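PDB 6BE0: AvrA from Salmonella typhimurium, which probably transfers acetyl groups from acetyl-CoA to serine and threonine residues of target proteins, and binds coenzyme A and inositol hexakisphosphate. Local coordinates for residues E41-I46 and K297-P302; A77-N80 and E85-L88; I125-F130 and L191-K196; V175-Q180 and D226-Y231; N247-V250 and A255-S258. All coordinates share one frame; numbering follows the deposited sequence.

Interaction 1: E41-I46 and K297-P302; sequences EALTRI and KSLLKP. Unlike the reference sequence in segment 41-46: R45 (reference Cys).
T44 and L300 bring the two backbones closest, CA to CA 7.6 Å, where helix 40-55 passes the C-terminal end of helix 287-300, and the gap between them is bridged by side chains. L43 and L300 share most of the bridging. The CB of L43 is directed at the other helix, and with CG anti to the backbone N (chi1 177°) the branch reaches across with methyl CD2 in front. That methyl rests 3.7 Å from CD2 of L300 and also meets CB of L299 at 3.9 Å, so it touches two consecutive residues of 297-302. The L43 side chain runs across that of L299 at about a right angle but meets L300 at a slant. This is apolar helix-helix packing that joins the two ends of the modelled chain. L43 also touches Y296 of helix 287-300, while L299 continues on to M71, L75 and Q78, so helix 65-82 packs on this region as the third helix. T44 lies at the exposed margin. Its OG1 is 3.7 Å from CD2 of L300, a van der Waals contact; the hydroxyl is hydrogen-bonded to O of T40. OG1 sits beside the backbone N (chi1 -53°), which aims it back along its own helix. A polar tie joins the same pair of helices elsewhere: NZ of K297 forms a salt bridge with OE2 of E51.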
# COMPACT_ATOMS: atom_id res chain seq x y z
N GLU A 41 -16.75 -16.82 -13.96
CA GLU A 41 -16.21 -17.50 -15.13
C GLU A 41 -15.01 -16.73 -15.70
O GLU A 41 -13.95 -17.31 -15.93
CB GLU A 41 -17.28 -17.65 -16.21
CG GLU A 41 -18.42 -18.58 -15.83
CD GLU A 41 -19.40 -18.81 -16.96
OE1 GLU A 41 -19.41 -18.01 -17.92
OE2 GLU A 41 -20.16 -19.80 -16.90
N ALA A 42 -15.20 -15.43 -15.90
CA ALA A 42 -14.15 -14.59 -16.45
C ALA A 42 -12.95 -14.49 -15.52
O ALA A 42 -11.80 -14.52 -15.96
CB ALA A 42 -14.70 -13.20 -16.75
N LEU A 43 -13.21 -14.38 -14.22
CA LEU A 43 -12.14 -14.27 -13.24
C LEU A 43 -11.29 -15.54 -13.20
O LEU A 43 -10.08 -15.48 -13.02
CB LEU A 43 -12.70 -13.98 -11.84
CG LEU A 43 -11.66 -13.91 -10.72
CD1 LEU A 43 -10.61 -12.85 -11.01
CD2 LEU A 43 -12.33 -13.64 -9.38
N THR A 44 -11.95 -16.68 -13.36
CA THR A 44 -11.25 -17.96 -13.32
C THR A 44 -10.26 -18.06 -14.48
O THR A 44 -9.12 -18.51 -14.31
CB THR A 44 -12.23 -19.15 -13.38
OG1 THR A 44 -13.22 -19.00 -12.36
CG2 THR A 44 -11.49 -20.47 -13.17
N ARG A 45 -10.70 -17.64 -15.66
CA ARG A 45 -9.83 -17.61 -16.83
C ARG A 45 -8.66 -16.67 -16.59
O ARG A 45 -7.52 -16.96 -16.98
CB ARG A 45 -10.62 -17.17 -18.07
CG ARG A 45 -11.74 -18.12 -18.47
CD ARG A 45 -12.29 -17.80 -19.86
NE ARG A 45 -13.12 -16.59 -19.88
CZ ARG A 45 -14.44 -16.58 -19.76
NH1 ARG A 45 -15.13 -17.70 -19.60
NH2 ARG A 45 -15.10 -15.42 -19.80
N ILE A 46 -8.93 -15.54 -15.94
CA ILE A 46 -7.90 -14.55 -15.64
C ILE A 46 -6.81 -15.14 -14.74
O ILE A 46 -5.62 -14.97 -15.01
CB ILE A 46 -8.51 -13.29 -14.97
CG1 ILE A 46 -9.29 -12.48 -16.00
CG2 ILE A 46 -7.43 -12.42 -14.33
CD1 ILE A 46 -10.17 -11.40 -15.41
N LYS A 297 -8.04 -15.57 -6.24
CA LYS A 297 -8.52 -16.92 -5.92
C LYS A 297 -9.46 -16.90 -4.72
O LYS A 297 -10.39 -17.71 -4.65
CB LYS A 297 -7.34 -17.85 -5.65
CG LYS A 297 -6.64 -18.37 -6.90
CD LYS A 297 -5.57 -19.38 -6.54
CE LYS A 297 -4.90 -19.95 -7.78
NZ LYS A 297 -3.88 -20.98 -7.43
N SER A 298 -9.22 -15.99 -3.79
CA SER A 298 -10.06 -15.89 -2.59
C SER A 298 -11.49 -15.50 -2.95
O SER A 298 -12.43 -15.91 -2.27
CB SER A 298 -9.47 -14.87 -1.61
OG SER A 298 -8.18 -15.27 -1.17
N LEU A 299 -11.65 -14.72 -4.01
CA LEU A 299 -12.98 -14.31 -4.46
C LEU A 299 -13.75 -15.50 -5.02
O LEU A 299 -14.98 -15.53 -4.98
CB LEU A 299 -12.88 -13.21 -5.52
CG LEU A 299 -12.29 -11.87 -5.05
CD1 LEU A 299 -12.08 -10.95 -6.24
CD2 LEU A 299 -13.20 -11.21 -4.03
N LEU A 300 -13.02 -16.49 -5.54
CA LEU A 300 -13.63 -17.68 -6.10
C LEU A 300 -14.03 -18.68 -5.01
O LEU A 300 -14.98 -19.44 -5.18
CB LEU A 300 -12.68 -18.36 -7.09
CG LEU A 300 -12.25 -17.49 -8.28
CD1 LEU A 300 -11.21 -18.20 -9.12
CD2 LEU A 300 -13.46 -17.12 -9.13
N LYS A 301 -13.30 -18.67 -3.90
CA LYS A 301 -13.58 -19.59 -2.80
C LYS A 301 -14.94 -19.27 -2.16
O LYS A 301 -15.21 -18.12 -1.83
CB LYS A 301 -12.47 -19.52 -1.74
CG LYS A 301 -11.13 -20.04 -2.23
CD LYS A 301 -10.03 -19.80 -1.21
CE LYS A 301 -8.68 -20.22 -1.76
NZ LYS A 301 -7.58 -20.01 -0.79
N PRO A 302 -15.78 -20.30 -1.97
CA PRO A 302 -17.10 -20.07 -1.37
C PRO A 302 -17.02 -19.76 0.12
O PRO A 302 -17.62 -18.79 0.56
CB PRO A 302 -17.84 -21.38 -1.62
CG PRO A 302 -16.76 -22.40 -1.67
CD PRO A 302 -15.58 -21.72 -2.30

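Interaction 2: A77-N80 and E85-L88; sequences AQAN and ELNL
The N80 side-chain amide pairs with both backbone polar groups of L88, a pair of hydrogen bonds that ties helix 65-82 to the first residue of strand 88-91, an outermost strand of the mixed five-stranded sheet. OD1 of N80 accepts from N of L88 at 3.0 Å; the N-H points almost straight at the oxygen (160°) and uses a lone pair in the carbonyl plane. ND2 of N80 gives the return bond to O of L88 at 3.1 Å, with a similar N-H...O angle of 163°. The acceptor lies close to the plane of the N80 amide, whereas the donor is somewhat tilted from the carbonyl plane of L88. Two bonds on one residue fix the rotation of the amide and tell its O end from its N end. OD1 has a further possible partner in a water 3.1 Å away, although that water has other acceptors to serve. The same water accepts from N of N87 at 2.8 Å, so this N-H is satisfied through solvent. Outside the pair, ND2 of N87 bonds to O of S111, and O of L86 takes NH1 of R113, both on the neighbouring strand 111-117. Beside this pair, CD2 of L86 packs at 3.7 Å against OD1 of N80, and the same methyl makes an apolar contact with CB of A79 at 3.8 Å.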
# COMPACT_ATOMS: atom_id res chain seq x y z
N ALA A 77 -14.21 -5.30 -0.57
CA ALA A 77 -15.31 -5.93 0.15
C ALA A 77 -14.83 -7.20 0.85
O ALA A 77 -15.24 -7.49 1.97
CB ALA A 77 -16.45 -6.25 -0.81
N GLN A 78 -13.96 -7.93 0.18
CA GLN A 78 -13.38 -9.15 0.73
C GLN A 78 -12.53 -8.85 1.96
O GLN A 78 -12.62 -9.54 2.98
CB GLN A 78 -12.54 -9.86 -0.33
CG GLN A 78 -11.79 -11.08 0.18
CD GLN A 78 -11.20 -11.91 -0.94
OE1 GLN A 78 -11.76 -12.95 -1.31
NE2 GLN A 78 -10.07 -11.47 -1.48
N ALA A 79 -11.70 -7.81 1.86
CA ALA A 79 -10.81 -7.44 2.95
C ALA A 79 -11.58 -7.01 4.19
O ALA A 79 -11.20 -7.33 5.31
CB ALA A 79 -9.87 -6.33 2.50
N ASN A 80 -12.68 -6.29 3.98
CA ASN A 80 -13.49 -5.80 5.08
C ASN A 80 -14.20 -6.93 5.82
O ASN A 80 -14.32 -6.89 7.05
CB ASN A 80 -14.52 -4.79 4.58
CG ASN A 80 -13.91 -3.44 4.25
OD1 ASN A 80 -13.03 -2.96 4.96
ND2 ASN A 80 -14.37 -2.82 3.17
N GLU A 85 -12.60 -4.46 11.50
CA GLU A 85 -12.08 -3.21 12.07
C GLU A 85 -11.23 -2.43 11.07
O GLU A 85 -10.77 -1.33 11.36
CB GLU A 85 -11.26 -3.51 13.33
CG GLU A 85 -12.08 -4.07 14.48
CD GLU A 85 -11.25 -4.29 15.74
OE1 GLU A 85 -10.03 -4.03 15.71
OE2 GLU A 85 -11.83 -4.72 16.76
N LEU A 86 -11.03 -3.01 9.89
CA LEU A 86 -10.18 -2.42 8.86
C LEU A 86 -10.71 -1.07 8.37
O LEU A 86 -9.94 -0.12 8.22
CB LEU A 86 -10.04 -3.39 7.68
CG LEU A 86 -9.27 -2.89 6.45
CD1 LEU A 86 -7.81 -2.67 6.78
CD2 LEU A 86 -9.44 -3.87 5.30
N ASN A 87 -12.01 -1.00 8.12
CA ASN A 87 -12.64 0.20 7.59
C ASN A 87 -11.96 0.70 6.32
O ASN A 87 -11.42 1.81 6.29
CB ASN A 87 -12.65 1.31 8.64
CG ASN A 87 -13.59 1.02 9.79
OD1 ASN A 87 -14.50 0.20 9.67
ND2 ASN A 87 -13.39 1.71 10.91
N LEU A 88 -11.99 -0.12 5.27
CA LEU A 88 -11.38 0.24 4.00
C LEU A 88 -12.41 0.76 3.02
O LEU A 88 -13.49 0.18 2.86
CB LEU A 88 -10.64 -0.96 3.40
CG LEU A 88 -9.82 -0.68 2.14
CD1 LEU A 88 -8.77 0.40 2.39
CD2 LEU A 88 -9.16 -1.96 1.65
O HOH W 1 -13.70 -3.23 7.96

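Interaction 3: I125-F130 and L191-K196; sequences ISVVDF and LALAKK. With IHP (inositol hexakisphosphate), chain B.
V127 faces helix 191-196 from the strand, its CA 6.3 Å from that of A194, and its side chain can be followed branch by branch. CB is directed at the helix and divides into two methyls that land on neighbouring residues. CG2, anti to the backbone N, settles on A194, 3.8 Å from its CB and 3.9 Å from its CA, so it lies almost on the helix backbone. CG1 takes the position between the backbone N and the carbonyl carbon (chi1 62°) and meets CB of L193 at a looser 4.1 Å; the two side chains stand at about a right angle. S190 and L197 of the same helix also touch V127, giving the valine a turn above and below. Strand 125-133 is the middle one of the five-stranded mixed sheet, and helix 186-199 packs on the sheet through small and branched residues, consistent with the clan CA protease-like fold of the YopJ family. The far side of this helix binds inositol hexakisphosphate. K196, its chain bent at two torsions, brings NZ to O33 of the ligand at 3.1 Å. K195, bent at chi2 and chi3, forms a weak hydrogen bond from NZ to O42 at 3.0 Å. The two oxygens belong to phosphates on adjacent ring carbons. NZ of K195 also makes a salt bridge with E295, which would add to the negative surroundings of that ammonium group, while K238, H239, K263 and K291 grip the ligand elsewhere.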
# COMPACT_ATOMS: atom_id res chain seq x y z
N ILE A 125 -3.03 3.68 -7.96
CA ILE A 125 -3.71 3.39 -6.71
C ILE A 125 -2.74 3.44 -5.54
O ILE A 125 -1.78 2.67 -5.49
CB ILE A 125 -4.40 2.01 -6.77
CG1 ILE A 125 -5.48 2.02 -7.86
CG2 ILE A 125 -5.01 1.65 -5.42
CD1 ILE A 125 -6.04 0.65 -8.18
N SER A 126 -2.99 4.35 -4.61
CA SER A 126 -2.21 4.45 -3.37
C SER A 126 -3.10 4.10 -2.18
O SER A 126 -4.30 3.89 -2.34
CB SER A 126 -1.64 5.86 -3.20
OG SER A 126 -0.82 6.21 -4.30
N VAL A 127 -2.49 4.04 -1.00
CA VAL A 127 -3.24 3.79 0.23
C VAL A 127 -3.02 4.93 1.22
O VAL A 127 -1.91 5.42 1.39
CB VAL A 127 -2.84 2.44 0.88
CG1 VAL A 127 -1.37 2.43 1.27
CG2 VAL A 127 -3.73 2.15 2.08
N VAL A 128 -4.11 5.34 1.87
CA VAL A 128 -4.07 6.40 2.87
C VAL A 128 -4.49 5.84 4.22
O VAL A 128 -5.49 5.14 4.31
CB VAL A 128 -5.00 7.58 2.50
CG1 VAL A 128 -5.00 8.65 3.59
CG2 VAL A 128 -4.60 8.18 1.16
N ASP A 129 -3.73 6.16 5.27
CA ASP A 129 -4.12 5.78 6.62
C ASP A 129 -4.70 6.98 7.36
O ASP A 129 -4.10 8.06 7.36
CB ASP A 129 -2.93 5.21 7.40
CG ASP A 129 -3.36 4.45 8.64
OD1 ASP A 129 -4.48 3.90 8.66
OD2 ASP A 129 -2.57 4.39 9.61
N PHE A 130 -5.86 6.78 7.97
CA PHE A 130 -6.60 7.83 8.65
C PHE A 130 -6.72 7.50 10.14
O PHE A 130 -7.14 6.41 10.51
CB PHE A 130 -7.98 7.99 8.01
CG PHE A 130 -8.90 8.93 8.73
CD1 PHE A 130 -8.97 10.27 8.37
CD2 PHE A 130 -9.70 8.48 9.77
CE1 PHE A 130 -9.82 11.13 9.03
CE2 PHE A 130 -10.55 9.34 10.43
CZ PHE A 130 -10.61 10.67 10.06
N LEU A 191 -3.37 -2.48 -1.46
CA LEU A 191 -4.36 -3.34 -0.83
C LEU A 191 -3.73 -4.12 0.32
O LEU A 191 -4.33 -4.24 1.39
CB LEU A 191 -4.96 -4.31 -1.85
CG LEU A 191 -6.00 -5.30 -1.32
CD1 LEU A 191 -7.18 -4.58 -0.67
CD2 LEU A 191 -6.48 -6.20 -2.45
N ALA A 192 -2.53 -4.63 0.10
CA ALA A 192 -1.82 -5.39 1.12
C ALA A 192 -1.45 -4.49 2.30
O ALA A 192 -1.68 -4.84 3.46
CB ALA A 192 -0.57 -6.03 0.54
N LEU A 193 -0.88 -3.33 2.00
CA LEU A 193 -0.50 -2.36 3.02
C LEU A 193 -1.72 -1.92 3.84
O LEU A 193 -1.62 -1.71 5.04
CB LEU A 193 0.18 -1.15 2.39
CG LEU A 193 1.57 -1.39 1.80
CD1 LEU A 193 2.05 -0.15 1.06
CD2 LEU A 193 2.56 -1.79 2.88
N ALA A 194 -2.86 -1.77 3.17
CA ALA A 194 -4.09 -1.36 3.84
C ALA A 194 -4.42 -2.31 4.98
O ALA A 194 -4.77 -1.87 6.08
CB ALA A 194 -5.24 -1.30 2.84
N LYS A 195 -4.30 -3.60 4.72
CA LYS A 195 -4.59 -4.61 5.73
C LYS A 195 -3.52 -4.61 6.83
O LYS A 195 -3.82 -4.86 7.99
CB LYS A 195 -4.71 -6.00 5.09
CG LYS A 195 -6.13 -6.35 4.67
CD LYS A 195 -6.21 -6.91 3.25
CE LYS A 195 -5.63 -8.32 3.16
NZ LYS A 195 -5.83 -8.90 1.80
N LYS A 196 -2.28 -4.32 6.45
CA LYS A 196 -1.19 -4.25 7.42
C LYS A 196 -1.31 -3.00 8.30
O LYS A 196 -0.92 -3.02 9.47
CB LYS A 196 0.16 -4.26 6.71
CG LYS A 196 0.54 -5.60 6.09
CD LYS A 196 0.79 -6.65 7.15
CE LYS A 196 1.21 -7.98 6.55
NZ LYS A 196 0.10 -8.63 5.78
C1 IHP B . -1.57 -13.18 6.20
C2 IHP B . -1.38 -12.30 4.98
C3 IHP B . -0.20 -12.77 4.14
C4 IHP B . -0.34 -14.23 3.78
C5 IHP B . -0.32 -15.05 5.06
C6 IHP B . -1.52 -14.69 5.93
O11 IHP B . -2.80 -12.84 6.81
P1 IHP B . -2.76 -11.93 8.12
O21 IHP B . -3.90 -10.93 8.08
O31 IHP B . -1.46 -11.17 8.21
O41 IHP B . -2.92 -12.81 9.34
O12 IHP B . -2.59 -12.28 4.19
P2 IHP B . -3.38 -10.92 4.00
O22 IHP B . -3.67 -10.27 5.33
O32 IHP B . -2.58 -9.95 3.16
O42 IHP B . -4.70 -11.20 3.31
O13 IHP B . -0.09 -11.96 2.97
P3 IHP B . 1.14 -10.96 2.82
O23 IHP B . 0.67 -9.68 2.18
O33 IHP B . 1.74 -10.64 4.17
O43 IHP B . 2.20 -11.58 1.95
O14 IHP B . 0.68 -14.63 2.85
P4 IHP B . 2.24 -14.79 3.23
O24 IHP B . 3.08 -14.15 2.15
O34 IHP B . 2.58 -14.14 4.55
O44 IHP B . 2.60 -16.25 3.28
O15 IHP B . -0.32 -16.45 4.80
P5 IHP B . 0.42 -17.41 5.81
O25 IHP B . 0.66 -16.70 7.12
O35 IHP B . -0.44 -18.63 6.05
O45 IHP B . 1.75 -17.86 5.25
O16 IHP B . -2.73 -15.13 5.32
P6 IHP B . -3.75 -15.97 6.17
O26 IHP B . -4.79 -16.57 5.26
O36 IHP B . -3.02 -17.07 6.90
O46 IHP B . -4.44 -15.08 7.17

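Interaction 4: V175-Q180 and D226-Y231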
# COMPACT_ATOMS: atom_id res chain seq x y z
N VAL A 175 4.31 9.62 2.39
CA VAL A 175 5.44 8.75 2.71
C VAL A 175 5.89 7.94 1.49
O VAL A 175 5.10 7.22 0.88
CB VAL A 175 5.09 7.79 3.86
CG1 VAL A 175 6.26 6.86 4.16
CG2 VAL A 175 4.71 8.58 5.10
N GLU A 176 7.16 8.08 1.16
CA GLU A 176 7.79 7.29 0.11
C GLU A 176 8.28 5.98 0.69
O GLU A 176 8.96 5.98 1.72
CB GLU A 176 8.94 8.07 -0.53
CG GLU A 176 9.73 7.30 -1.59
CD GLU A 176 11.03 7.99 -1.96
OE1 GLU A 176 11.82 8.30 -1.04
OE2 GLU A 176 11.25 8.23 -3.16
N LEU A 177 7.95 4.87 0.04
CA LEU A 177 8.38 3.55 0.50
C LEU A 177 9.46 2.97 -0.40
O LEU A 177 10.43 2.38 0.08
CB LEU A 177 7.19 2.59 0.57
CG LEU A 177 6.09 2.95 1.58
CD1 LEU A 177 5.01 1.87 1.59
CD2 LEU A 177 6.64 3.15 2.98
N ASP A 178 9.30 3.17 -1.71
CA ASP A 178 10.22 2.61 -2.70
C ASP A 178 10.43 1.12 -2.47
O ASP A 178 11.56 0.66 -2.30
CB ASP A 178 11.57 3.34 -2.67
CG ASP A 178 12.48 2.96 -3.83
OD1 ASP A 178 11.95 2.61 -4.91
OD2 ASP A 178 13.71 3.00 -3.66
N ILE A 179 9.33 0.37 -2.46
CA ILE A 179 9.38 -1.08 -2.35
C ILE A 179 8.75 -1.72 -3.58
O ILE A 179 8.95 -2.90 -3.85
CB ILE A 179 8.68 -1.59 -1.08
CG1 ILE A 179 7.25 -1.05 -1.01
CG2 ILE A 179 9.47 -1.17 0.16
CD1 ILE A 179 6.41 -1.69 0.08
N GLN A 180 7.97 -0.93 -4.32
CA GLN A 180 7.47 -1.36 -5.62
C GLN A 180 8.42 -0.90 -6.71
O GLN A 180 8.80 0.27 -6.76
CB GLN A 180 6.06 -0.82 -5.89
CG GLN A 180 5.53 -1.18 -7.27
CD GLN A 180 4.28 -0.42 -7.64
OE1 GLN A 180 3.52 0.02 -6.77
NE2 GLN A 180 4.05 -0.25 -8.94
N ASP A 226 14.26 6.30 3.56
CA ASP A 226 15.19 5.99 4.64
C ASP A 226 14.63 6.44 5.99
O ASP A 226 14.87 5.81 7.01
CB ASP A 226 16.55 6.63 4.39
CG ASP A 226 16.47 8.14 4.25
OD1 ASP A 226 15.56 8.62 3.56
OD2 ASP A 226 17.33 8.83 4.84
N LYS A 227 13.88 7.54 5.97
CA LYS A 227 13.22 8.02 7.18
C LYS A 227 12.04 7.13 7.54
O LYS A 227 11.76 6.89 8.72
CB LYS A 227 12.74 9.47 6.99
CG LYS A 227 13.86 10.47 6.76
CD LYS A 227 14.60 10.81 8.05
CE LYS A 227 13.79 11.74 8.95
NZ LYS A 227 13.54 13.06 8.30
N ALA A 228 11.34 6.63 6.52
CA ALA A 228 10.18 5.78 6.72
C ALA A 228 10.57 4.45 7.34
O ALA A 228 9.80 3.87 8.11
CB ALA A 228 9.45 5.56 5.41
N ASP A 229 11.76 3.96 7.01
CA ASP A 229 12.24 2.69 7.53
C ASP A 229 12.39 2.71 9.05
O ASP A 229 12.31 1.67 9.70
CB ASP A 229 13.58 2.31 6.89
CG ASP A 229 13.45 1.99 5.41
OD1 ASP A 229 12.32 1.73 4.94
OD2 ASP A 229 14.49 1.98 4.71
N ARG A 230 12.60 3.90 9.61
CA ARG A 230 12.77 4.04 11.05
C ARG A 230 11.42 4.02 11.78
O ARG A 230 11.37 3.80 12.99
CB ARG A 230 13.50 5.35 11.37
CG ARG A 230 14.84 5.50 10.67
CD ARG A 230 15.45 6.86 10.95
NE ARG A 230 16.57 7.15 10.05
CZ ARG A 230 17.17 8.33 9.96
NH1 ARG A 230 16.76 9.35 10.70
NH2 ARG A 230 18.18 8.50 9.11
N TYR A 231 10.34 4.24 11.03
CA TYR A 231 9.00 4.30 11.61
C TYR A 231 8.23 3.00 11.44
O TYR A 231 7.57 2.54 12.37
CB TYR A 231 8.20 5.44 10.96
CG TYR A 231 8.50 6.82 11.51
CD1 TYR A 231 7.93 7.26 12.70
CD2 TYR A 231 9.34 7.69 10.83
CE1 TYR A 231 8.20 8.52 13.19
CE2 TYR A 231 9.61 8.95 11.32
CZ TYR A 231 9.04 9.36 12.50
OH TYR A 231 9.31 10.62 12.99
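V175 turns CG1 anti to its own backbone nitrogen (chi1 178°), and this sets the methyl against A228, 3.7 Å from its CB. L177 gets to the same alanine by a detour: its CB leaves in the other direction, but with chi1 at -64° and CD1 extended (chi2 -177°), the other branch, CD2, comes within 4.4 Å of CB of A228. Between these two, carbonyl O of E176 lies 3.7 Å from CB of A228. The single methyl of the alanine thus faces three successive residues. The backbones come within 6.8 Å, measured from CA of L177 to CA of A228. The polar groups near the contact are taken up by other parts of the chain. In E176, OE1 accepts from N of S225, the first residue of helix 225-228, and OE2 accepts from N of C147. These two N-H groups would be expected to stabilise its charge, although OE1 is 5.9 Å from OD1 of D226, whose like charge may work mildly against it. R245 bridges the two segments from outside, since its NH2 reaches both OD1 of D229, in a salt bridge, and O of L177. On its far side L177 touches L193 of helix 186-199. The contact therefore packs helix 225-228 against edge strand 170-176 and the chain just after it, where the chain leaves the sheet of this YopJ-family fold for the coenzyme A site: D178 holds R181, one of the residues that bind the cofactor.

Interaction 5: N247-V250 and A255-S258; sequences NEYV and AAGS
A256 pushes its CB toward the preceding helix, where the methyl meets CE2 of Y249 at 3.6 Å and CD2 of the same ring at 4.0 Å, approaching obliquely. V250 adds a second contact: CG1 lies 3.7 Å from N of G257, 3.9 Å from CA of G257 and 4.1 Å from CB of A256. That methyl packs against the backbone of G257. The chains run close here, CA of V250 and CA of A256 being 5.4 Å apart. One step out, the position of the Y249 ring is set from several sides. CG anti to the backbone N (chi1 177°) extends the side chain, OH hydrogen-bonds to O of L232, and the ring stacks with Y237. V234 touches both Y249 and A256. On the loop side, O of A255 accepts from OG of S259 and, weakly, from N of S258, which curls 255-258 into a turn. This is local packing of a loop back on the helix it leaves, 243-252; at the other end of that helix, A243 and Q244 bind coenzyme A.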
# COMPACT_ATOMS: atom_id res chain seq x y z
N ASN A 247 18.11 -4.72 2.30
CA ASN A 247 19.34 -4.50 3.05
C ASN A 247 19.36 -3.12 3.69
O ASN A 247 19.97 -2.92 4.74
CB ASN A 247 20.57 -4.65 2.14
CG ASN A 247 20.70 -6.04 1.57
OD1 ASN A 247 20.11 -7.00 2.07
ND2 ASN A 247 21.50 -6.17 0.52
N GLU A 248 18.69 -2.16 3.06
CA GLU A 248 18.62 -0.81 3.58
C GLU A 248 17.67 -0.74 4.77
O GLU A 248 17.86 0.06 5.69
CB GLU A 248 18.17 0.17 2.49
CG GLU A 248 19.21 0.36 1.39
CD GLU A 248 18.65 1.11 0.20
OE1 GLU A 248 17.55 1.69 0.31
OE2 GLU A 248 19.32 1.12 -0.86
N TYR A 249 16.64 -1.58 4.76
CA TYR A 249 15.66 -1.59 5.84
C TYR A 249 16.23 -2.26 7.10
O TYR A 249 16.04 -1.75 8.20
CB TYR A 249 14.38 -2.31 5.42
CG TYR A 249 13.37 -2.42 6.54
CD1 TYR A 249 12.66 -1.30 6.97
CD2 TYR A 249 13.14 -3.63 7.18
CE1 TYR A 249 11.75 -1.39 7.99
CE2 TYR A 249 12.22 -3.72 8.21
CZ TYR A 249 11.53 -2.60 8.61
OH TYR A 249 10.62 -2.69 9.64
N VAL A 250 16.91 -3.38 6.92
CA VAL A 250 17.47 -4.12 8.05
C VAL A 250 18.64 -3.38 8.69
O VAL A 250 18.98 -3.62 9.84
CB VAL A 250 17.94 -5.53 7.64
CG1 VAL A 250 16.77 -6.36 7.15
CG2 VAL A 250 19.01 -5.43 6.57
N ALA A 255 17.22 -6.43 13.69
CA ALA A 255 16.49 -7.65 14.02
C ALA A 255 15.55 -8.08 12.89
O ALA A 255 15.16 -9.24 12.83
CB ALA A 255 15.70 -7.44 15.31
N ALA A 256 15.21 -7.14 12.02
CA ALA A 256 14.24 -7.40 10.95
C ALA A 256 14.68 -8.52 10.02
O ALA A 256 13.84 -9.21 9.42
CB ALA A 256 13.99 -6.13 10.16
N GLY A 257 15.99 -8.71 9.89
CA GLY A 257 16.53 -9.73 9.02
C GLY A 257 16.08 -11.12 9.42
O GLY A 257 15.64 -11.91 8.59
N SER A 258 16.19 -11.42 10.72
CA SER A 258 15.88 -12.74 11.24
C SER A 258 14.54 -12.77 11.98
O SER A 258 14.38 -13.52 12.95
CB SER A 258 17.00 -13.21 12.18
OG SER A 258 17.12 -12.34 13.29

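Overall arrangement
From the N terminus, helix 40-55 opens the longest loop, closed only when the chain ends at 297-302; interaction 1 thus encloses all the others. Interaction 2 closes a short connection from helix 65-82 into the sheet and touches interaction 1 through Q78. Interactions 3 and 4 cross: strand segment 125-130 waits for helix segment 191-196, and 175-180, lying between them, waits for 226-231. Helix 186-199 joins several of them, with A194 and K195 meeting L86, L88 and A79 of interaction 2, and L193 meeting L177 of interaction 4. Interaction 5 follows in series, its Y249 resting on D229, and extends the packing toward the coenzyme A side.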